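Local coordinates for putative alpha KG dependent 2,4-D dioxygenase (Burkholderia xenovorans, PDB 5J92), which probably acts as an iron(II)- and 2-oxoglutarate-dependent dioxygenase of the TfdA family, at residues 168-181 / 215-229. Sequence-based numbering, arbitrary orientation.
Sequences VVEGLSCHYDIMAS and KSLYLSSHATHVVGW
Tyr-176 OH donates to the backbone carbonyl Tyr-218 O at 2.6 Å; the hydroxyl meets a lone pair of that oxygen, in the plane of the carbonyl, and so ties strand 173-176 to the inverse gamma turn centred on Tyr-218. The phenol ring holds its edge to that oxygen, while Ala-223 CB sits over one face in a CH-pi contact, 4.1 Å from the ring centroid. His-203 meets the same ring edge-to-face. Strands 173-176 and 223-226 pair antiparallel at the margin of a four-stranded sheet: His-175 N donates to His-225 O at 2.9 Å, and Thr-224 N to His-175 O at 2.8 Å. Val-227 N donates to Ser-173 O at 2.8 Å. Where His-175 and His-225 stand together, their rings form an offset stack, planes at 28°; His-175 CD2 lies over the rim of one face of His-225, and Val-227 CG2 over the centre of a face of His-175. With chi1 at 61°, the His-225 ring stands over its own backbone, between N and C, and turns against His-175. Farther along, Asp-177 N bonds His-222 O, and Asp-177 OD1 caps helix 178-184 through Ala-180 N. Ile-178 CD1 packs 3.6 Å from His-222 CD2, alongside the imidazole whose ND1 bonds Ser-126. At the other end Lys-215 NZ meets Glu-170 OE1 on its syn side at 2.8 Å, a salt bridge; Glu-170 OE2 is hydrogen-bonded to Tyr-158 OH. The Asp-177 bond and Ala-223 on Tyr-176 probably help to hold the 220-223 turn, whose Ser-221 side chain touches the iron ligand His-122, and to shape the wall near the metal site.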
ATOM      1  N   VAL A 168      -4.126  18.439   9.673  1.00 21.04           N
ATOM      2  CA  VAL A 168      -2.920  17.843  10.239  1.00 31.36           C
ATOM      3  C   VAL A 168      -1.705  18.117   9.349  1.00 19.35           C
ATOM      4  O   VAL A 168      -0.614  18.402   9.850  1.00 19.72           O
ATOM      5  CB  VAL A 168      -3.138  16.339  10.489  1.00 36.49           C
ATOM      6  CG1 VAL A 168      -1.822  15.651  10.832  1.00 39.05           C
ATOM      7  CG2 VAL A 168      -4.104  16.156  11.641  1.00 40.64           C
ATOM      8  N   VAL A 169      -1.855  18.013   8.024  1.00 18.11           N
ATOM      9  CA  VAL A 169      -0.679  18.120   7.161  1.00 17.46           C
ATOM     10  C   VAL A 169      -0.163  19.556   7.062  1.00 18.80           C
ATOM     11  O   VAL A 169       0.997  19.765   6.688  1.00 17.84           O
ATOM     12  CB  VAL A 169      -0.953  17.557   5.751  1.00 16.61           C
ATOM     13  CG1 VAL A 169      -1.360  16.088   5.829  1.00 15.73           C
ATOM     14  CG2 VAL A 169      -1.997  18.400   5.008  1.00 18.95           C
ATOM     15  N   GLU A 170      -1.003  20.553   7.333  1.00 20.77           N
ATOM     16  CA  GLU A 170      -0.616  21.945   7.148  1.00 25.11           C
ATOM     17  C   GLU A 170       0.642  22.290   7.939  1.00 24.67           C
ATOM     18  O   GLU A 170       0.662  22.181   9.167  1.00 27.56           O
ATOM     19  CB  GLU A 170      -1.778  22.857   7.564  1.00 34.98           C
ATOM     20  CG  GLU A 170      -1.864  24.157   6.784  1.00 43.24           C
ATOM     21  CD  GLU A 170      -1.987  23.921   5.282  1.00 50.13           C
ATOM     22  OE1 GLU A 170      -1.520  24.791   4.513  1.00 52.59           O
ATOM     23  OE2 GLU A 170      -2.552  22.875   4.857  1.00 53.89           O
ATOM     24  N   GLY A 171       1.691  22.703   7.229  1.00 24.29           N
ATOM     25  CA  GLY A 171       2.928  23.153   7.849  1.00 22.21           C
ATOM     26  C   GLY A 171       3.905  22.064   8.245  1.00 21.70           C
ATOM     27  O   GLY A 171       4.956  22.374   8.816  1.00 22.04           O
ATOM     28  N   LEU A 172       3.603  20.808   7.970  1.00 19.61           N
ATOM     29  CA  LEU A 172       4.519  19.743   8.330  1.00 18.88           C
ATOM     30  C   LEU A 172       5.669  19.652   7.334  1.00 21.40           C
ATOM     31  O   LEU A 172       5.558  20.042   6.167  1.00 18.78           O
ATOM     32  CB  LEU A 172       3.789  18.400   8.380  1.00 21.09           C
ATOM     33  CG  LEU A 172       2.683  18.180   9.414  1.00 18.49           C
ATOM     34  CD1 LEU A 172       2.214  16.753   9.301  1.00 17.32           C
ATOM     35  CD2 LEU A 172       3.173  18.493  10.835  1.00 20.11           C
ATOM     36  N   SER A 173       6.786  19.106   7.812  1.00 18.17           N
ATOM     37  CA  SER A 173       7.900  18.720   6.968  1.00 19.67           C
ATOM     38  C   SER A 173       8.214  17.255   7.238  1.00 21.27           C
ATOM     39  O   SER A 173       7.918  16.723   8.313  1.00 20.42           O
ATOM     40  CB  SER A 173       9.143  19.595   7.211  1.00 23.30           C
ATOM     41  OG  SER A 173       8.899  20.919   6.777  1.00 24.16           O
ATOM     42  N   CYS A 174       8.817  16.610   6.246  1.00 18.51           N
ATOM     43  CA  CYS A 174       9.111  15.187   6.317  1.00 17.55           C
ATOM     44  C   CYS A 174      10.585  14.933   6.074  1.00 15.43           C
ATOM     45  O   CYS A 174      11.275  15.735   5.444  1.00 15.88           O
ATOM     46  CB  CYS A 174       8.318  14.397   5.285  1.00 18.11           C
ATOM     47  SG  CYS A 174       6.566  14.349   5.592  1.00 21.02           S
ATOM     48  N   HIS A 175      11.042  13.777   6.568  1.00 15.72           N
ATOM     49  CA  HIS A 175      12.380  13.263   6.303  1.00 16.71           C
ATOM     50  C   HIS A 175      12.357  12.429   5.025  1.00 16.91           C
ATOM     51  O   HIS A 175      11.478  11.581   4.866  1.00 16.38           O
ATOM     52  CB  HIS A 175      12.865  12.396   7.465  1.00 16.55           C
ATOM     53  CG  HIS A 175      13.010  13.123   8.773  1.00 17.84           C
ATOM     54  ND1 HIS A 175      14.098  13.917   9.058  1.00 19.12           N
ATOM     55  CD2 HIS A 175      12.246  13.119   9.895  1.00 18.29           C
ATOM     56  CE1 HIS A 175      13.992  14.385  10.292  1.00 20.29           C
ATOM     57  NE2 HIS A 175      12.874  13.922  10.819  1.00 19.83           N
ATOM     58  N   TYR A 176      13.322  12.664   4.128  1.00 18.05           N
ATOM     59  CA  TYR A 176      13.461  11.902   2.886  1.00 19.66           C
ATOM     60  C   TYR A 176      14.840  11.249   2.886  1.00 20.08           C
ATOM     61  O   TYR A 176      15.841  11.924   3.152  1.00 18.27           O
ATOM     62  CB  TYR A 176      13.265  12.801   1.653  1.00 19.26           C
ATOM     63  CG  TYR A 176      11.879  13.438   1.557  1.00 19.84           C
ATOM     64  CD1 TYR A 176      11.521  14.502   2.392  1.00 17.15           C
ATOM     65  CD2 TYR A 176      10.936  12.992   0.624  1.00 17.65           C
ATOM     66  CE1 TYR A 176      10.263  15.087   2.317  1.00 15.25           C
ATOM     67  CE2 TYR A 176       9.662  13.585   0.535  1.00 16.14           C
ATOM     68  CZ  TYR A 176       9.336  14.619   1.378  1.00 15.05           C
ATOM     69  OH  TYR A 176       8.084  15.195   1.318  1.00 17.21           O
ATOM     70  N   ASP A 177      14.888   9.936   2.603  1.00 20.49           N
ATOM     71  CA  ASP A 177      16.040   9.098   2.962  1.00 21.97           C
ATOM     72  C   ASP A 177      16.141   7.936   1.969  1.00 20.95           C
ATOM     73  O   ASP A 177      15.453   6.925   2.136  1.00 20.41           O
ATOM     74  CB  ASP A 177      15.858   8.604   4.394  1.00 21.43           C
ATOM     75  CG  ASP A 177      17.040   7.822   4.929  1.00 26.88           C
ATOM     76  OD1 ASP A 177      17.961   7.455   4.168  1.00 25.68           O
ATOM     77  OD2 ASP A 177      17.018   7.562   6.153  1.00 29.85           O
ATOM     78  N   ILE A 178      17.038   8.053   0.983  1.00 16.95           N
ATOM     79  CA  ILE A 178      17.095   7.038  -0.068  1.00 20.11           C
ATOM     80  C   ILE A 178      17.552   5.693   0.492  1.00 21.78           C
ATOM     81  O   ILE A 178      17.055   4.638   0.083  1.00 19.89           O
ATOM     82  CB  ILE A 178      17.991   7.513  -1.232  1.00 21.14           C
ATOM     83  CG1 ILE A 178      17.940   6.529  -2.406  1.00 21.37           C
ATOM     84  CG2 ILE A 178      19.435   7.752  -0.780  1.00 20.97           C
ATOM     85  CD1 ILE A 178      16.569   6.344  -3.007  1.00 23.30           C
ATOM     86  N   MET A 179      18.482   5.706   1.449  1.00 21.23           N
ATOM     87  CA  MET A 179      18.989   4.450   1.992  1.00 23.58           C
ATOM     88  C   MET A 179      17.909   3.733   2.787  1.00 23.04           C
ATOM     89  O   MET A 179      17.812   2.502   2.745  1.00 25.42           O
ATOM     90  CB  MET A 179      20.231   4.709   2.853  1.00 21.50           C
ATOM     91  CG  MET A 179      21.428   5.225   2.072  1.00 24.19           C
ATOM     92  SD  MET A 179      21.828   4.159   0.668  1.00 29.90           S
ATOM     93  CE  MET A 179      22.886   5.233  -0.316  1.00 31.33           C
ATOM     94  N   ALA A 180      17.065   4.485   3.489  1.00 22.41           N
ATOM     95  CA  ALA A 180      15.940   3.866   4.180  1.00 21.46           C
ATOM     96  C   ALA A 180      14.942   3.261   3.193  1.00 23.60           C
ATOM     97  O   ALA A 180      14.440   2.151   3.416  1.00 23.83           O
ATOM     98  CB  ALA A 180      15.256   4.886   5.087  1.00 22.80           C
ATOM     99  N   SER A 181      14.644   3.962   2.090  1.00 23.08           N
ATOM    100  CA  SER A 181      13.682   3.415   1.133  1.00 20.33           C
ATOM    101  C   SER A 181      14.253   2.203   0.408  1.00 21.61           C
ATOM    102  O   SER A 181      13.525   1.242   0.125  1.00 20.84           O
ATOM    103  CB  SER A 181      13.241   4.482   0.124  1.00 19.20           C
ATOM    104  OG  SER A 181      14.304   4.838  -0.760  1.00 21.41           O
ATOM    105  N   LYS A 215      -1.746  23.652  -4.622  1.00 18.01           N
ATOM    106  CA  LYS A 215      -1.183  22.949  -3.484  1.00 16.53           C
ATOM    107  C   LYS A 215      -1.196  21.448  -3.732  1.00 15.71           C
ATOM    108  O   LYS A 215      -2.077  20.917  -4.420  1.00 14.10           O
ATOM    109  CB  LYS A 215      -1.954  23.264  -2.204  1.00 19.51           C
ATOM    110  CG  LYS A 215      -1.726  24.674  -1.631  1.00 26.42           C
ATOM    111  CD  LYS A 215      -2.189  24.653  -0.189  1.00 32.94           C
ATOM    112  CE  LYS A 215      -1.762  25.847   0.618  1.00 39.85           C
ATOM    113  NZ  LYS A 215      -2.292  25.654   2.004  1.00 42.33           N
ATOM    114  N   SER A 216      -0.212  20.759  -3.155  1.00 14.47           N
ATOM    115  CA  SER A 216      -0.080  19.322  -3.373  1.00 16.04           C
ATOM    116  C   SER A 216       0.702  18.697  -2.227  1.00 15.81           C
ATOM    117  O   SER A 216       1.441  19.378  -1.508  1.00 17.81           O
ATOM    118  CB  SER A 216       0.610  19.017  -4.716  1.00 16.21           C
ATOM    119  OG  SER A 216       1.985  19.399  -4.688  1.00 16.40           O
ATOM    120  N   LEU A 217       0.549  17.381  -2.083  1.00 17.04           N
ATOM    121  CA  LEU A 217       1.279  16.608  -1.086  1.00 16.86           C
ATOM    122  C   LEU A 217       2.619  16.125  -1.647  1.00 16.89           C
ATOM    123  O   LEU A 217       2.677  15.559  -2.742  1.00 15.72           O
ATOM    124  CB  LEU A 217       0.447  15.400  -0.623  1.00 16.44           C
ATOM    125  CG  LEU A 217      -0.848  15.687   0.145  1.00 17.19           C
ATOM    126  CD1 LEU A 217      -1.718  14.428   0.356  1.00 14.43           C
ATOM    127  CD2 LEU A 217      -0.494  16.336   1.486  1.00 13.33           C
ATOM    128  N   TYR A 218       3.697  16.331  -0.888  1.00 15.94           N
ATOM    129  CA  TYR A 218       5.012  15.847  -1.302  1.00 13.22           C
ATOM    130  C   TYR A 218       5.211  14.415  -0.800  1.00 13.14           C
ATOM    131  O   TYR A 218       6.081  14.121   0.021  1.00 15.29           O
ATOM    132  CB  TYR A 218       6.117  16.766  -0.787  1.00 17.08           C
ATOM    133  CG  TYR A 218       7.401  16.662  -1.569  1.00 17.91           C
ATOM    134  CD1 TYR A 218       7.568  15.684  -2.540  1.00 18.23           C
ATOM    135  CD2 TYR A 218       8.442  17.560  -1.358  1.00 19.00           C
ATOM    136  CE1 TYR A 218       8.729  15.598  -3.283  1.00 18.34           C
ATOM    137  CE2 TYR A 218       9.612  17.483  -2.096  1.00 18.96           C
ATOM    138  CZ  TYR A 218       9.750  16.503  -3.057  1.00 19.38           C
ATOM    139  OH  TYR A 218      10.912  16.412  -3.800  1.00 17.89           O
ATOM    140  N   LEU A 219       4.436  13.500  -1.372  1.00 10.06           N
ATOM    141  CA  LEU A 219       4.561  12.099  -1.007  1.00 14.44           C
ATOM    142  C   LEU A 219       5.640  11.433  -1.854  1.00 15.50           C
ATOM    143  O   LEU A 219       5.909  11.845  -2.983  1.00 15.05           O
ATOM    144  CB  LEU A 219       3.229  11.366  -1.187  1.00 13.56           C
ATOM    145  CG  LEU A 219       2.046  11.946  -0.387  1.00 15.30           C
ATOM    146  CD1 LEU A 219       0.806  11.075  -0.555  1.00 13.02           C
ATOM    147  CD2 LEU A 219       2.408  12.099   1.083  1.00 14.66           C
ATOM    148  N   SER A 220       6.270  10.408  -1.284  1.00 12.74           N
ATOM    149  CA  SER A 220       7.266   9.638  -2.011  1.00 13.43           C
ATOM    150  C   SER A 220       7.650   8.454  -1.152  1.00 13.94           C
ATOM    151  O   SER A 220       7.686   8.559   0.078  1.00 15.76           O
ATOM    152  CB  SER A 220       8.515  10.485  -2.334  1.00 14.45           C
ATOM    153  OG  SER A 220       9.414   9.768  -3.149  1.00 14.54           O
ATOM    154  N   SER A 221       7.980   7.337  -1.803  1.00 15.64           N
ATOM    155  CA  SER A 221       8.535   6.223  -1.044  1.00 15.50           C
ATOM    156  C   SER A 221       9.787   6.639  -0.278  1.00 16.66           C
ATOM    157  O   SER A 221      10.174   5.953   0.673  1.00 16.23           O
ATOM    158  CB  SER A 221       8.870   5.060  -1.974  1.00 15.87           C
ATOM    159  OG  SER A 221       9.934   5.431  -2.836  1.00 18.62           O
ATOM    160  N   HIS A 222      10.449   7.725  -0.700  1.00 13.92           N
ATOM    161  CA  HIS A 222      11.649   8.201  -0.025  1.00 14.33           C
ATOM    162  C   HIS A 222      11.351   8.849   1.317  1.00 15.09           C
ATOM    163  O   HIS A 222      12.256   8.935   2.149  1.00 15.54           O
ATOM    164  CB  HIS A 222      12.400   9.191  -0.923  1.00 16.62           C
ATOM    165  CG  HIS A 222      12.652   8.670  -2.305  1.00 19.36           C
ATOM    166  ND1 HIS A 222      12.308   9.369  -3.441  1.00 20.25           N
ATOM    167  CD2 HIS A 222      13.222   7.517  -2.732  1.00 19.92           C
ATOM    168  CE1 HIS A 222      12.653   8.672  -4.510  1.00 19.27           C
ATOM    169  NE2 HIS A 222      13.204   7.540  -4.108  1.00 20.90           N
ATOM    170  N   ALA A 223      10.125   9.326   1.527  1.00 13.50           N
ATOM    171  CA  ALA A 223       9.732   9.970   2.769  1.00 19.18           C
ATOM    172  C   ALA A 223       9.522   8.917   3.850  1.00 20.14           C
ATOM    173  O   ALA A 223       8.790   7.949   3.645  1.00 19.68           O
ATOM    174  CB  ALA A 223       8.445  10.784   2.570  1.00 18.58           C
ATOM    175  N   THR A 224      10.166   9.101   5.001  1.00 17.52           N
ATOM    176  CA  THR A 224      10.063   8.100   6.053  1.00 17.39           C
ATOM    177  C   THR A 224       9.119   8.508   7.178  1.00 14.26           C
ATOM    178  O   THR A 224       8.308   7.688   7.613  1.00 15.38           O
ATOM    179  CB  THR A 224      11.444   7.771   6.621  1.00 17.77           C
ATOM    180  OG1 THR A 224      12.045   8.962   7.139  1.00 19.57           O
ATOM    181  CG2 THR A 224      12.324   7.207   5.524  1.00 21.72           C
ATOM    182  N   HIS A 225       9.247   9.729   7.703  1.00 16.69           N
ATOM    183  CA  HIS A 225       8.425  10.166   8.825  1.00 17.80           C
ATOM    184  C   HIS A 225       8.421  11.695   8.881  1.00 17.83           C
ATOM    185  O   HIS A 225       8.998  12.372   8.026  1.00 16.05           O
ATOM    186  CB  HIS A 225       8.897   9.534  10.153  1.00 14.93           C
ATOM    187  CG  HIS A 225      10.305   9.875  10.565  1.00 16.24           C
ATOM    188  ND1 HIS A 225      11.418   9.527   9.823  1.00 17.70           N
ATOM    189  CD2 HIS A 225      10.780  10.474  11.685  1.00 18.18           C
ATOM    190  CE1 HIS A 225      12.512   9.910  10.457  1.00 15.04           C
ATOM    191  NE2 HIS A 225      12.155  10.481  11.594  1.00 19.09           N
ATOM    192  N   VAL A 226       7.750  12.230   9.901  1.00 15.02           N
ATOM    193  CA  VAL A 226       7.438  13.655  10.003  1.00 13.41           C
ATOM    194  C   VAL A 226       8.446  14.312  10.943  1.00 16.52           C
ATOM    195  O   VAL A 226       8.689  13.803  12.042  1.00 17.75           O
ATOM    196  CB  VAL A 226       5.994  13.862  10.497  1.00 17.22           C
ATOM    197  CG1 VAL A 226       5.716  15.357  10.792  1.00 16.13           C
ATOM    198  CG2 VAL A 226       4.997  13.328   9.453  1.00 12.66           C
ATOM    199  N   VAL A 227       9.019  15.449  10.519  1.00 14.45           N
ATOM    200  CA  VAL A 227       9.993  16.160  11.345  1.00 15.27           C
ATOM    201  C   VAL A 227       9.341  16.622  12.638  1.00 15.69           C
ATOM    202  O   VAL A 227       8.235  17.179  12.637  1.00 15.80           O
ATOM    203  CB  VAL A 227      10.581  17.365  10.583  1.00 15.60           C
ATOM    204  CG1 VAL A 227      11.635  18.106  11.429  1.00 19.26           C
ATOM    205  CG2 VAL A 227      11.189  16.945   9.250  1.00 15.28           C
ATOM    206  N   GLY A 228      10.032  16.411  13.756  1.00 16.30           N
ATOM    207  CA  GLY A 228       9.534  16.899  15.021  1.00 19.83           C
ATOM    208  C   GLY A 228       8.435  16.070  15.648  1.00 17.93           C
ATOM    209  O   GLY A 228       7.851  16.510  16.649  1.00 18.57           O
ATOM    210  N   TRP A 229       8.073  14.935  15.042  1.00 15.94           N
ATOM    211  CA  TRP A 229       7.149  13.935  15.540  1.00 16.47           C
ATOM    212  C   TRP A 229       7.900  12.656  15.850  1.00 19.01           C
ATOM    213  O   TRP A 229       8.863  12.321  15.149  1.00 15.71           O
ATOM    214  CB  TRP A 229       6.062  13.583  14.521  1.00 15.03           C
ATOM    215  CG  TRP A 229       4.977  14.590  14.357  1.00 21.53           C
ATOM    216  CD1 TRP A 229       4.984  15.915  14.734  1.00 21.43           C
ATOM    217  CD2 TRP A 229       3.713  14.356  13.730  1.00 17.34           C
ATOM    218  NE1 TRP A 229       3.786  16.512  14.373  1.00 15.47           N
ATOM    219  CE2 TRP A 229       2.993  15.571  13.763  1.00 16.96           C
ATOM    220  CE3 TRP A 229       3.114  13.226  13.152  1.00 19.19           C
ATOM    221  CZ2 TRP A 229       1.707  15.690  13.236  1.00 16.20           C
ATOM    222  CZ3 TRP A 229       1.829  13.354  12.616  1.00 20.75           C
ATOM    223  CH2 TRP A 229       1.151  14.575  12.660  1.00 17.91           C
TER
HETATM  224  O   HOH W   1       6.989  18.922  10.801  1.00 20.19           O
HETATM  225  O   HOH W   2      12.363  14.752  13.530  1.00 26.72           O
HETATM  226  O   HOH W   3      14.783   9.065   7.775  1.00 31.32           O